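Local coordinates for cystathionine beta-lyases/cystathionine gamma-synthases (Corynebacterium glutamicum, PDB 5X5H), which probably catalyses the pyridoxal-phosphate-dependent condensation of O-succinyl-L-homoserine with L-cysteine to L,L-cystathionine and succinate in methionine biosynthesis, at residues A[79-82]-A[83-86]; A[85-88]-A[89-93]. All coordinates share one frame; numbering follows the deposited sequence.

Strand 75-79, an outermost strand within this chain of the seven-stranded sheet of the cofactor-binding domain, leads at once into helix 82-93. Interaction 1 closes this turn: residues 79-82 fold back on the first helical turn, 83-86, and the phosphate of the cofactor sits at the opening of the helix. Interaction 2 continues along the same helix, where 85-88 meets 89-93 through successive i to i+4 steps. The two overlap in Ala85 and Thr86 and neither encloses the other; Phe79 CE1 touches Ile88 CG1 at 3.8 Å. Together they tie the strand end and cofactor phosphate to a helix lying between the central sheet and the second subunit.

Interaction 1 of 2, residues A[79-82]-A[83-86]; sequences FSSG and MAAT. With PLP (pyridoxal-5'-phosphate), chain B.
Two consecutive backbone amides at the start of helix 82-93 grip two different oxygens of the cofactor phosphate: Gly82 N donates to PLP O2P at 2.9 Å and Met83 N to PLP O3P at 2.8 Å, the latter the straighter bond (165°). Just ahead, Ser81 is the N-cap. With chi1 at 67°, its OG lies between its own N and carbonyl carbon and accepts from Ala84 N at 2.9 Å; the same hydroxyl also bonds Gly236 O of the second subunit. The first helical bond runs from Ala85 N to Ser81 O. One residue on, Gly82 O takes two donors, Thr86 N and Thr86 OG1, the hydroxyl coming from above the carbonyl plane at 3.0 Å. Met83 chi1 (-72°) sets CG 3.4 Å from PLP O3P, and bends at chi2 and chi3 carry the chain on, SD passing by PLP C5A. On the strand side, the Phe79 ring meets the methyl of Ala85 obliquely, CD2 to CB 3.7 Å. The cofactor is also hydrogen-bonded by Tyr52 and Arg54 of the second subunit and by Ser201 and Thr203. The arrangement is a phosphate-binding helix N terminus, whose amide donors and dipole would be expected to stabilise the phosphate's negative charge.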
loop_
_atom_site.group_PDB
_atom_site.type_symbol
_atom_site.label_atom_id
_atom_site.label_comp_id
_atom_site.label_asym_id
_atom_site.label_seq_id
_atom_site.Cartn_x
_atom_site.Cartn_y
_atom_site.Cartn_z
ATOM N N PHE A 79 -11.931 -14.174 1.945
ATOM C CA PHE A 79 -11.523 -14.712 0.686
ATOM C C PHE A 79 -11.195 -13.583 -0.330
ATOM O O PHE A 79 -11.622 -12.451 -0.126
ATOM C CB PHE A 79 -12.594 -15.656 0.094
ATOM C CG PHE A 79 -12.873 -16.831 1.019
ATOM C CD1 PHE A 79 -12.043 -17.899 1.053
ATOM C CD2 PHE A 79 -13.869 -16.742 1.995
ATOM C CE1 PHE A 79 -12.237 -18.976 1.928
ATOM C CE2 PHE A 79 -14.118 -17.759 2.865
ATOM C CZ PHE A 79 -13.268 -18.847 2.865
ATOM N N SER A 80 -10.557 -13.973 -1.448
ATOM C CA SER A 80 -10.093 -13.024 -2.416
ATOM C C SER A 80 -11.242 -12.264 -3.132
ATOM O O SER A 80 -10.961 -11.225 -3.746
ATOM C CB SER A 80 -9.372 -13.753 -3.572
ATOM O OG SER A 80 -8.435 -14.614 -3.120
ATOM N N SER A 81 -12.465 -12.819 -3.161
ATOM C CA SER A 81 -13.596 -12.181 -3.858
ATOM C C SER A 81 -14.829 -12.825 -3.291
ATOM O O SER A 81 -14.830 -13.887 -2.681
ATOM C CB SER A 81 -13.482 -12.298 -5.388
ATOM O OG SER A 81 -13.639 -13.718 -5.721
ATOM N N GLY A 82 -15.956 -12.170 -3.544
ATOM C CA GLY A 82 -17.291 -12.754 -3.283
ATOM C C GLY A 82 -17.479 -14.070 -4.027
ATOM O O GLY A 82 -17.967 -15.081 -3.435
ATOM N N MET A 83 -17.086 -14.112 -5.289
ATOM C CA MET A 83 -17.138 -15.343 -6.020
ATOM C C MET A 83 -16.333 -16.433 -5.464
ATOM O O MET A 83 -16.732 -17.603 -5.411
ATOM C CB MET A 83 -16.744 -15.134 -7.466
ATOM C CG MET A 83 -17.778 -14.396 -8.313
ATOM S SD MET A 83 -19.477 -15.041 -8.262
ATOM C CE MET A 83 -19.170 -16.789 -8.362
ATOM N N ALA A 84 -15.120 -16.145 -4.980
ATOM C CA ALA A 84 -14.292 -17.239 -4.433
ATOM C C ALA A 84 -14.848 -17.738 -3.150
ATOM O O ALA A 84 -14.787 -18.952 -2.824
ATOM C CB ALA A 84 -12.869 -16.744 -4.144
ATOM N N ALA A 85 -15.432 -16.848 -2.329
ATOM C CA ALA A 85 -16.108 -17.233 -1.082
ATOM C C ALA A 85 -17.284 -18.171 -1.414
ATOM O O ALA A 85 -17.558 -19.144 -0.719
ATOM C CB ALA A 85 -16.572 -15.978 -0.352
ATOM N N THR A 86 -18.036 -17.823 -2.476
ATOM C CA THR A 86 -19.211 -18.641 -2.912
ATOM C C THR A 86 -18.680 -20.010 -3.332
ATOM O O THR A 86 -19.251 -21.046 -2.933
ATOM C CB THR A 86 -19.927 -17.945 -4.070
ATOM O OG1 THR A 86 -20.456 -16.662 -3.618
ATOM C CG2 THR A 86 -21.097 -18.752 -4.615
HETATM N N1 PLP B . -23.176 -11.505 -4.833
HETATM C C2 PLP B . -23.733 -10.359 -5.158
HETATM C C2A PLP B . -25.119 -10.117 -4.664
HETATM C C3 PLP B . -22.995 -9.394 -5.758
HETATM O O3 PLP B . -23.513 -8.164 -6.093
HETATM C C4 PLP B . -21.657 -9.612 -6.128
HETATM C C4A PLP B . -20.889 -8.549 -6.801
HETATM C C5 PLP B . -21.117 -10.905 -5.928
HETATM C C6 PLP B . -21.929 -11.803 -5.257
HETATM C C5A PLP B . -19.724 -11.330 -6.389
HETATM O O4P PLP B . -18.674 -10.702 -5.577
HETATM P P PLP B . -17.266 -10.360 -6.218
HETATM O O1P PLP B . -17.513 -9.428 -7.388
HETATM O O2P PLP B . -16.592 -9.747 -5.006
HETATM O O3P PLP B . -16.604 -11.678 -6.628
#

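Interaction 2 of 2, residues A[85-88]-A[89-93]; sequences ATDI and LFRII
Arg91 reaches back along helix 82-93 to Asp87 in an i to i+4 salt bridge, within the helix that follows the first strand of the large cofactor-binding sheet. Arg91 CB lies 3.5 Å from Asp87 O, and CG and CD continue past the same carbonyl oxygen. CD also nears Asp87 OD2, and the bend at chi3 (86°) turns the guanidinium toward the carboxylate. NE and CZ pass more distantly by that carboxylate oxygen. NH1 then donates to Asp87 OD2 at 3.2 Å on its syn side, the two flat groups being 49° apart. The tip has a further partner: NH2 forms a salt bridge with Asp87 OD1 of the second subunit, and Asp87 OD1 receives Arg91 NH2 of that subunit in return. These reciprocal bridges place two carboxylates around two neighbouring arginines, probably offsetting their like charges at the subunit interface. Farther round the helix, Ile88 CG2 meets Ile92 CD1 at 3.8 Å, on the side covered by helix 222-235. Phe90 points the same way as Thr86, and its ring packs edge-to-face with both Trp148 and Phe118. One ring face receives Thr86 CG2 in a CH-pi contact, the methyl 3.8 Å from the centroid and displaced toward the rim, nearest CZ at 3.5 Å.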
loop_
_atom_site.group_PDB
_atom_site.type_symbol
_atom_site.label_atom_id
_atom_site.label_comp_id
_atom_site.label_asym_id
_atom_site.label_seq_id
_atom_site.Cartn_x
_atom_site.Cartn_y
_atom_site.Cartn_z
ATOM N N ALA A 85 -15.432 -16.848 -2.329
ATOM C CA ALA A 85 -16.108 -17.233 -1.082
ATOM C C ALA A 85 -17.284 -18.171 -1.414
ATOM O O ALA A 85 -17.558 -19.144 -0.719
ATOM C CB ALA A 85 -16.572 -15.978 -0.352
ATOM N N THR A 86 -18.036 -17.823 -2.476
ATOM C CA THR A 86 -19.211 -18.641 -2.912
ATOM C C THR A 86 -18.680 -20.010 -3.332
ATOM O O THR A 86 -19.251 -21.046 -2.933
ATOM C CB THR A 86 -19.927 -17.945 -4.070
ATOM O OG1 THR A 86 -20.456 -16.662 -3.618
ATOM C CG2 THR A 86 -21.097 -18.752 -4.615
ATOM N N ASP A 87 -17.642 -20.068 -4.125
ATOM C CA ASP A 87 -17.096 -21.326 -4.571
ATOM C C ASP A 87 -16.665 -22.216 -3.428
ATOM O O ASP A 87 -16.963 -23.417 -3.384
ATOM C CB ASP A 87 -15.932 -21.015 -5.489
ATOM C CG ASP A 87 -15.257 -22.243 -6.005
ATOM O OD1 ASP A 87 -15.914 -22.963 -6.828
ATOM O OD2 ASP A 87 -14.030 -22.540 -5.717
ATOM N N ILE A 88 -15.983 -21.654 -2.457
ATOM C CA ILE A 88 -15.566 -22.419 -1.267
ATOM C C ILE A 88 -16.769 -22.903 -0.512
ATOM O O ILE A 88 -16.793 -24.102 -0.116
ATOM C CB ILE A 88 -14.683 -21.547 -0.335
ATOM C CG1 ILE A 88 -13.326 -21.223 -0.968
ATOM C CG2 ILE A 88 -14.458 -22.275 0.991
ATOM C CD1 ILE A 88 -12.484 -22.396 -1.384
ATOM N N LEU A 89 -17.798 -22.083 -0.284
ATOM C CA LEU A 89 -18.943 -22.543 0.472
ATOM C C LEU A 89 -19.636 -23.652 -0.294
ATOM O O LEU A 89 -20.038 -24.702 0.283
ATOM C CB LEU A 89 -19.888 -21.353 0.806
ATOM C CG LEU A 89 -20.840 -21.256 1.929
ATOM C CD1 LEU A 89 -20.359 -21.880 3.199
ATOM C CD2 LEU A 89 -21.326 -19.822 1.906
ATOM N N PHE A 90 -19.754 -23.580 -1.604
ATOM C CA PHE A 90 -20.330 -24.596 -2.438
ATOM C C PHE A 90 -19.562 -25.920 -2.224
ATOM O O PHE A 90 -20.140 -27.032 -2.156
ATOM C CB PHE A 90 -20.370 -24.314 -3.943
ATOM C CG PHE A 90 -21.388 -23.322 -4.422
ATOM C CD1 PHE A 90 -22.363 -22.748 -3.642
ATOM C CD2 PHE A 90 -21.280 -22.897 -5.707
ATOM C CE1 PHE A 90 -23.277 -21.790 -4.181
ATOM C CE2 PHE A 90 -22.181 -21.975 -6.236
ATOM C CZ PHE A 90 -23.156 -21.478 -5.467
ATOM N N ARG A 91 -18.222 -25.869 -2.228
ATOM C CA ARG A 91 -17.389 -27.057 -2.151
ATOM C C ARG A 91 -17.454 -27.679 -0.823
ATOM O O ARG A 91 -17.138 -28.883 -0.764
ATOM C CB ARG A 91 -15.947 -26.690 -2.617
ATOM C CG ARG A 91 -15.968 -26.402 -4.097
ATOM C CD ARG A 91 -14.710 -25.625 -4.435
ATOM N NE ARG A 91 -13.661 -26.571 -4.672
ATOM C CZ ARG A 91 -12.418 -26.259 -5.002
ATOM N NH1 ARG A 91 -12.079 -25.005 -5.122
ATOM N NH2 ARG A 91 -11.612 -27.227 -5.369
ATOM N N ILE A 92 -17.733 -26.952 0.217
ATOM C CA ILE A 92 -17.899 -27.511 1.565
ATOM C C ILE A 92 -19.265 -28.231 1.670
ATOM O O ILE A 92 -19.379 -29.347 2.152
ATOM C CB ILE A 92 -17.795 -26.431 2.616
ATOM C CG1 ILE A 92 -16.337 -25.973 2.670
ATOM C CG2 ILE A 92 -18.256 -26.912 3.990
ATOM C CD1 ILE A 92 -16.171 -24.695 3.419
ATOM N N ILE A 93 -20.317 -27.577 1.186
ATOM C CA ILE A 93 -21.682 -28.032 1.431
ATOM C C ILE A 93 -22.048 -29.117 0.434
ATOM O O ILE A 93 -22.861 -30.006 0.833
ATOM C CB ILE A 93 -22.625 -26.848 1.380
ATOM C CG1 ILE A 93 -22.375 -25.945 2.574
ATOM C CG2 ILE A 93 -24.125 -27.309 1.468
ATOM C CD1 ILE A 93 -23.119 -24.660 2.616
#